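PDB 5Y5R: pyrethroid hydrolase from Sphingobium faniae, which hydrolyses the ester bond of pyrethroid insecticides, splitting cypermethrin into cyano-3-phenoxybenzyl alcohol and a dichlorovinyl-dimethylcyclopropanecarboxylic acid. Local coordinates for residues 97-103 with 192-197; 4-10 with 32-38. All blocks are in the same frame, centred on the assembly; numbering follows the deposited sequence.

Overall arrangement
From the N terminus, strand 3-9 enters the parallel sheet first. Helix 23-28 follows, and the chain returns as strand 32-34, so contact 2 (4-10 with 32-38) closes a short beta-alpha-beta loop at one edge of the sheet. The chain then crosses back to strand 71-77 and on to strand 95-101. Contact 1 (97-103 with 192-197) closes a much longer loop, with 88 residues between its segments. The two contacts run in series and neither nest nor cross. The centres of contact 1 and contact 2 lie about 14 Å apart. Strand 71-77 separates them, hydrogen-bonded to 4-10 on one flank and to 97-103 on the other. With it, their two strand pairs make five adjacent parallel strands.

Contact 1 of 2, residues 97-103 with 192-197; sequences GLIYLTA and IPRLYI
Ile-99, Leu-101, Leu-195 and Ile-197 form an apolar face of this two-strand pairing. Leu-101 CD1 lies 3.7 Å from Ile-197 CG2, and Ile-99 CG2 lies 4.0 Å from Ile-197 CD1. Helix 237-249 covers this face. The second face is mixed. There Tyr-100 CB is 3.5 Å from Tyr-196 CD2, and Leu-98 CG is 3.8 Å from Ile-192 CG2, while the Arg-194 guanidinium leads away to Pro-220 O.

The backbones are extended and parallel, with axes 4.6 Å apart at 17°. Register pairs Leu-98 with Arg-194 through Leu-101 with Ile-197. Hydrogen bonds alternate: Leu-98 N to Pro-193 O (2.9 Å), Leu-195 N to Leu-98 O (2.8 Å), Tyr-100 N to Leu-195 O (2.7 Å), Ile-197 N to Tyr-100 O (2.9 Å) and Thr-102 N to Ile-197 O (2.9 Å). Thr-102 turns the chain out of the strand with positive phi (31/58). The t rotamer of Tyr-196 (chi1 -158°) lays its ring over Tyr-100 O, and its OH donates to Ala-103 O at 2.8 Å.

At the polar edge, Thr-102 OG1 is hydrogen-bonded to Asp-202, the probable charge-relay acid. This is a pair of central strands of the alpha/beta hydrolase sheet, whose C-terminal ends lead to the active site.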
# COMPACT_ATOMS: atom_id res chain seq x y z
N GLY A 97 14.08 0.79 4.48
CA GLY A 97 13.29 1.95 4.09
C GLY A 97 11.82 1.62 3.92
O GLY A 97 11.45 0.49 3.57
N LEU A 98 10.98 2.62 4.17
CA LEU A 98 9.53 2.47 4.04
C LEU A 98 8.98 3.51 3.07
O LEU A 98 9.22 4.71 3.23
CB LEU A 98 8.83 2.62 5.40
CG LEU A 98 9.10 1.50 6.41
CD1 LEU A 98 8.49 1.84 7.76
CD2 LEU A 98 8.58 0.14 5.91
N ILE A 99 8.22 3.05 2.08
CA ILE A 99 7.62 3.94 1.10
C ILE A 99 6.11 3.82 1.19
O ILE A 99 5.57 2.73 0.94
CB ILE A 99 8.10 3.61 -0.31
CG1 ILE A 99 9.62 3.69 -0.42
CG2 ILE A 99 7.46 4.55 -1.31
CD1 ILE A 99 10.09 3.36 -1.79
N TYR A 100 5.43 4.92 1.46
CA TYR A 100 3.96 4.97 1.54
C TYR A 100 3.43 5.69 0.31
O TYR A 100 3.50 6.92 0.22
CB TYR A 100 3.51 5.66 2.84
CG TYR A 100 3.90 4.94 4.10
CD1 TYR A 100 5.17 5.09 4.64
CD2 TYR A 100 3.02 4.11 4.74
CE1 TYR A 100 5.55 4.45 5.80
CE2 TYR A 100 3.38 3.45 5.89
CZ TYR A 100 4.66 3.62 6.41
OH TYR A 100 5.01 2.98 7.58
N LEU A 101 2.85 4.93 -0.62
CA LEU A 101 2.37 5.44 -1.90
C LEU A 101 0.87 5.68 -1.81
O LEU A 101 0.07 4.75 -2.00
CB LEU A 101 2.73 4.49 -3.04
CG LEU A 101 2.17 4.82 -4.43
CD1 LEU A 101 2.54 6.24 -4.92
CD2 LEU A 101 2.62 3.77 -5.44
N THR A 102 0.49 6.95 -1.63
CA THR A 102 -0.84 7.43 -1.26
C THR A 102 -1.47 6.34 -0.41
O THR A 102 -2.51 5.75 -0.74
CB THR A 102 -1.64 7.87 -2.52
OG1 THR A 102 -2.88 8.47 -2.14
CG2 THR A 102 -1.88 6.71 -3.54
N ALA A 103 -0.78 6.03 0.68
CA ALA A 103 -0.99 4.84 1.48
C ALA A 103 -1.41 5.22 2.89
O ALA A 103 -1.23 6.35 3.32
CB ALA A 103 0.28 3.97 1.55
N ILE A 192 13.64 3.66 10.95
CA ILE A 192 13.70 3.33 9.54
C ILE A 192 13.30 4.56 8.74
O ILE A 192 12.27 5.20 9.06
CB ILE A 192 12.76 2.16 9.25
CG1 ILE A 192 13.19 0.91 10.02
CG2 ILE A 192 12.66 1.89 7.79
CD1 ILE A 192 12.37 -0.36 9.64
N PRO A 193 14.09 4.98 7.75
CA PRO A 193 13.71 6.14 6.93
C PRO A 193 12.36 5.90 6.25
O PRO A 193 12.08 4.81 5.74
CB PRO A 193 14.84 6.25 5.91
CG PRO A 193 16.03 5.64 6.58
CD PRO A 193 15.47 4.54 7.48
N ARG A 194 11.56 6.95 6.20
CA ARG A 194 10.19 6.88 5.70
C ARG A 194 10.02 7.89 4.58
O ARG A 194 10.57 9.01 4.64
CB ARG A 194 9.18 7.18 6.83
CG ARG A 194 9.17 6.19 7.97
CD ARG A 194 8.25 6.68 9.11
NE ARG A 194 8.72 7.90 9.76
CZ ARG A 194 9.50 7.91 10.83
NH1 ARG A 194 9.88 6.75 11.36
NH2 ARG A 194 9.91 9.06 11.38
N LEU A 195 9.33 7.47 3.53
CA LEU A 195 8.99 8.35 2.42
C LEU A 195 7.50 8.19 2.10
O LEU A 195 7.00 7.06 2.00
CB LEU A 195 9.85 8.03 1.19
CG LEU A 195 9.42 8.56 -0.17
CD1 LEU A 195 9.49 10.08 -0.15
CD2 LEU A 195 10.35 7.99 -1.24
N TYR A 196 6.81 9.33 1.97
CA TYR A 196 5.44 9.38 1.49
C TYR A 196 5.43 9.93 0.07
O TYR A 196 5.88 11.05 -0.16
CB TYR A 196 4.55 10.24 2.39
CG TYR A 196 3.07 9.90 2.27
CD1 TYR A 196 2.30 10.41 1.24
CD2 TYR A 196 2.48 9.04 3.17
CE1 TYR A 196 0.94 10.08 1.14
CE2 TYR A 196 1.14 8.70 3.07
CZ TYR A 196 0.38 9.21 2.06
OH TYR A 196 -0.94 8.84 2.00
N ILE A 197 4.89 9.17 -0.87
CA ILE A 197 4.67 9.64 -2.23
C ILE A 197 3.19 9.97 -2.34
O ILE A 197 2.36 9.06 -2.35
CB ILE A 197 5.08 8.60 -3.29
CG1 ILE A 197 6.53 8.17 -3.10
CG2 ILE A 197 4.85 9.16 -4.70
CD1 ILE A 197 7.06 7.28 -4.20

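Contact 2 of 2, residues 4-10 with 32-38; sequences TDIILIH and RVHAPDL
This is a parallel strand pairing at one edge of the main sheet, where strand 32-34 is outermost beside strand 3-9. Both backbones are extended over the paired residues. The axes lie 4.7 Å apart at 21°. Asp-5 pairs with Arg-32, Ile-6 with Val-33 and Ile-7 with His-34. The backbone hydrogen bonds run from Arg-32 N to Thr-4 O (3.1 Å), Ile-6 N to Arg-32 O, His-34 N to Ile-6 O and Leu-8 N to His-34 O (each 2.9 Å). With helix 23-28 these strands form a beta-alpha-beta unit of the alpha/beta hydrolase fold.

His-34 (m) donates from NE2 to Asp-5 OD2 at 2.8 Å. Asp-5 OD2 also makes a long salt bridge to Arg-32 NE at 3.8 Å. Beyond Ala-35 the backbones separate, and a water bridges Leu-8 O (2.9 Å), His-10 N (2.8 Å) and Pro-36 O (3.0 Å). His-10 is p, and its NE2 accepts from Leu-38 N at 3.1 Å. Ile-9 CG2 meets Leu-38 CD1 at 3.7 Å. The His-10 side chain lies about 8 Å from the bound pyrethroid.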
# COMPACT_ATOMS: atom_id res chain seq x y z
N THR A 4 19.22 -4.69 -1.64
CA THR A 4 19.21 -5.70 -2.69
C THR A 4 17.84 -5.98 -3.27
O THR A 4 17.73 -6.40 -4.43
CB THR A 4 19.76 -7.02 -2.13
OG1 THR A 4 21.01 -6.79 -1.47
CG2 THR A 4 19.95 -8.08 -3.23
N ASP A 5 16.80 -5.78 -2.48
CA ASP A 5 15.45 -6.17 -2.84
C ASP A 5 14.51 -5.01 -2.60
O ASP A 5 14.67 -4.27 -1.62
CB ASP A 5 15.02 -7.35 -2.01
CG ASP A 5 15.84 -8.59 -2.30
OD1 ASP A 5 17.06 -8.60 -1.95
OD2 ASP A 5 15.26 -9.56 -2.84
N ILE A 6 13.53 -4.86 -3.48
CA ILE A 6 12.42 -3.93 -3.30
C ILE A 6 11.15 -4.76 -3.35
O ILE A 6 10.96 -5.54 -4.29
CB ILE A 6 12.40 -2.82 -4.37
CG1 ILE A 6 13.63 -1.93 -4.27
CG2 ILE A 6 11.17 -1.93 -4.25
CD1 ILE A 6 13.68 -0.86 -5.35
N ILE A 7 10.28 -4.58 -2.36
CA ILE A 7 9.04 -5.35 -2.26
C ILE A 7 7.88 -4.37 -2.37
O ILE A 7 7.78 -3.43 -1.57
CB ILE A 7 8.98 -6.16 -0.95
CG1 ILE A 7 10.20 -7.09 -0.82
CG2 ILE A 7 7.62 -6.91 -0.81
CD1 ILE A 7 10.35 -7.75 0.52
N LEU A 8 7.07 -4.52 -3.43
CA LEU A 8 5.90 -3.68 -3.69
C LEU A 8 4.65 -4.43 -3.24
O LEU A 8 4.36 -5.52 -3.77
CB LEU A 8 5.74 -3.33 -5.17
CG LEU A 8 7.03 -2.98 -5.95
CD1 LEU A 8 6.76 -2.75 -7.40
CD2 LEU A 8 7.71 -1.79 -5.25
N ILE A 9 3.90 -3.83 -2.32
CA ILE A 9 2.74 -4.48 -1.71
C ILE A 9 1.47 -3.76 -2.12
O ILE A 9 1.32 -2.56 -1.87
CB ILE A 9 2.90 -4.56 -0.19
CG1 ILE A 9 4.10 -5.46 0.14
CG2 ILE A 9 1.60 -5.06 0.43
CD1 ILE A 9 4.62 -5.36 1.55
N HIS A 10 0.53 -4.50 -2.71
CA HIS A 10 -0.74 -3.99 -3.21
C HIS A 10 -1.66 -3.61 -2.05
O HIS A 10 -1.44 -3.99 -0.90
CB HIS A 10 -1.44 -5.06 -4.07
CG HIS A 10 -1.83 -6.29 -3.29
ND1 HIS A 10 -2.86 -6.30 -2.38
CD2 HIS A 10 -1.32 -7.55 -3.30
CE1 HIS A 10 -2.98 -7.51 -1.86
NE2 HIS A 10 -2.05 -8.29 -2.39
N ARG A 32 16.51 -6.52 -7.30
CA ARG A 32 15.59 -7.63 -7.34
C ARG A 32 14.25 -7.14 -6.83
O ARG A 32 14.18 -6.49 -5.78
CB ARG A 32 16.12 -8.79 -6.51
CG ARG A 32 15.20 -9.98 -6.60
CD ARG A 32 15.96 -11.25 -6.62
NE ARG A 32 15.46 -12.18 -5.61
CZ ARG A 32 15.89 -13.43 -5.50
NH1 ARG A 32 16.79 -13.90 -6.34
NH2 ARG A 32 15.41 -14.22 -4.55
N VAL A 33 13.19 -7.40 -7.58
CA VAL A 33 11.91 -6.77 -7.30
C VAL A 33 10.86 -7.86 -7.08
O VAL A 33 10.82 -8.86 -7.80
CB VAL A 33 11.51 -5.82 -8.44
CG1 VAL A 33 10.21 -5.12 -8.12
CG2 VAL A 33 12.62 -4.80 -8.66
N HIS A 34 10.03 -7.67 -6.05
CA HIS A 34 8.99 -8.60 -5.67
C HIS A 34 7.66 -7.85 -5.63
O HIS A 34 7.63 -6.64 -5.33
CB HIS A 34 9.30 -9.22 -4.30
CG HIS A 34 10.67 -9.82 -4.17
ND1 HIS A 34 10.92 -11.15 -4.40
CD2 HIS A 34 11.86 -9.26 -3.83
CE1 HIS A 34 12.21 -11.39 -4.20
NE2 HIS A 34 12.80 -10.26 -3.86
N ALA A 35 6.59 -8.49 -6.10
CA ALA A 35 5.23 -7.96 -5.98
C ALA A 35 4.27 -9.10 -5.62
O ALA A 35 3.48 -9.54 -6.44
CB ALA A 35 4.81 -7.24 -7.27
N PRO A 36 4.34 -9.58 -4.39
CA PRO A 36 3.58 -10.77 -4.00
C PRO A 36 2.11 -10.49 -3.74
O PRO A 36 1.71 -9.36 -3.48
CB PRO A 36 4.27 -11.22 -2.71
CG PRO A 36 4.79 -9.90 -2.11
CD PRO A 36 5.16 -9.04 -3.28
N ASP A 37 1.31 -11.54 -3.90
CA ASP A 37 -0.05 -11.55 -3.36
C ASP A 37 -0.01 -11.69 -1.83
O ASP A 37 0.62 -12.61 -1.30
CB ASP A 37 -0.84 -12.71 -3.97
CG ASP A 37 -1.14 -12.52 -5.45
OD1 ASP A 37 -1.08 -11.38 -5.98
OD2 ASP A 37 -1.40 -13.55 -6.11
N LEU A 38 -0.69 -10.80 -1.11
CA LEU A 38 -0.82 -11.07 0.31
C LEU A 38 -1.78 -12.25 0.49
O LEU A 38 -2.32 -12.79 -0.47
CB LEU A 38 -1.26 -9.80 1.06
CG LEU A 38 -0.24 -8.65 1.13
CD1 LEU A 38 -0.69 -7.46 2.00
CD2 LEU A 38 1.05 -9.14 1.70
O HOH W 1 1.70 -6.47 -4.27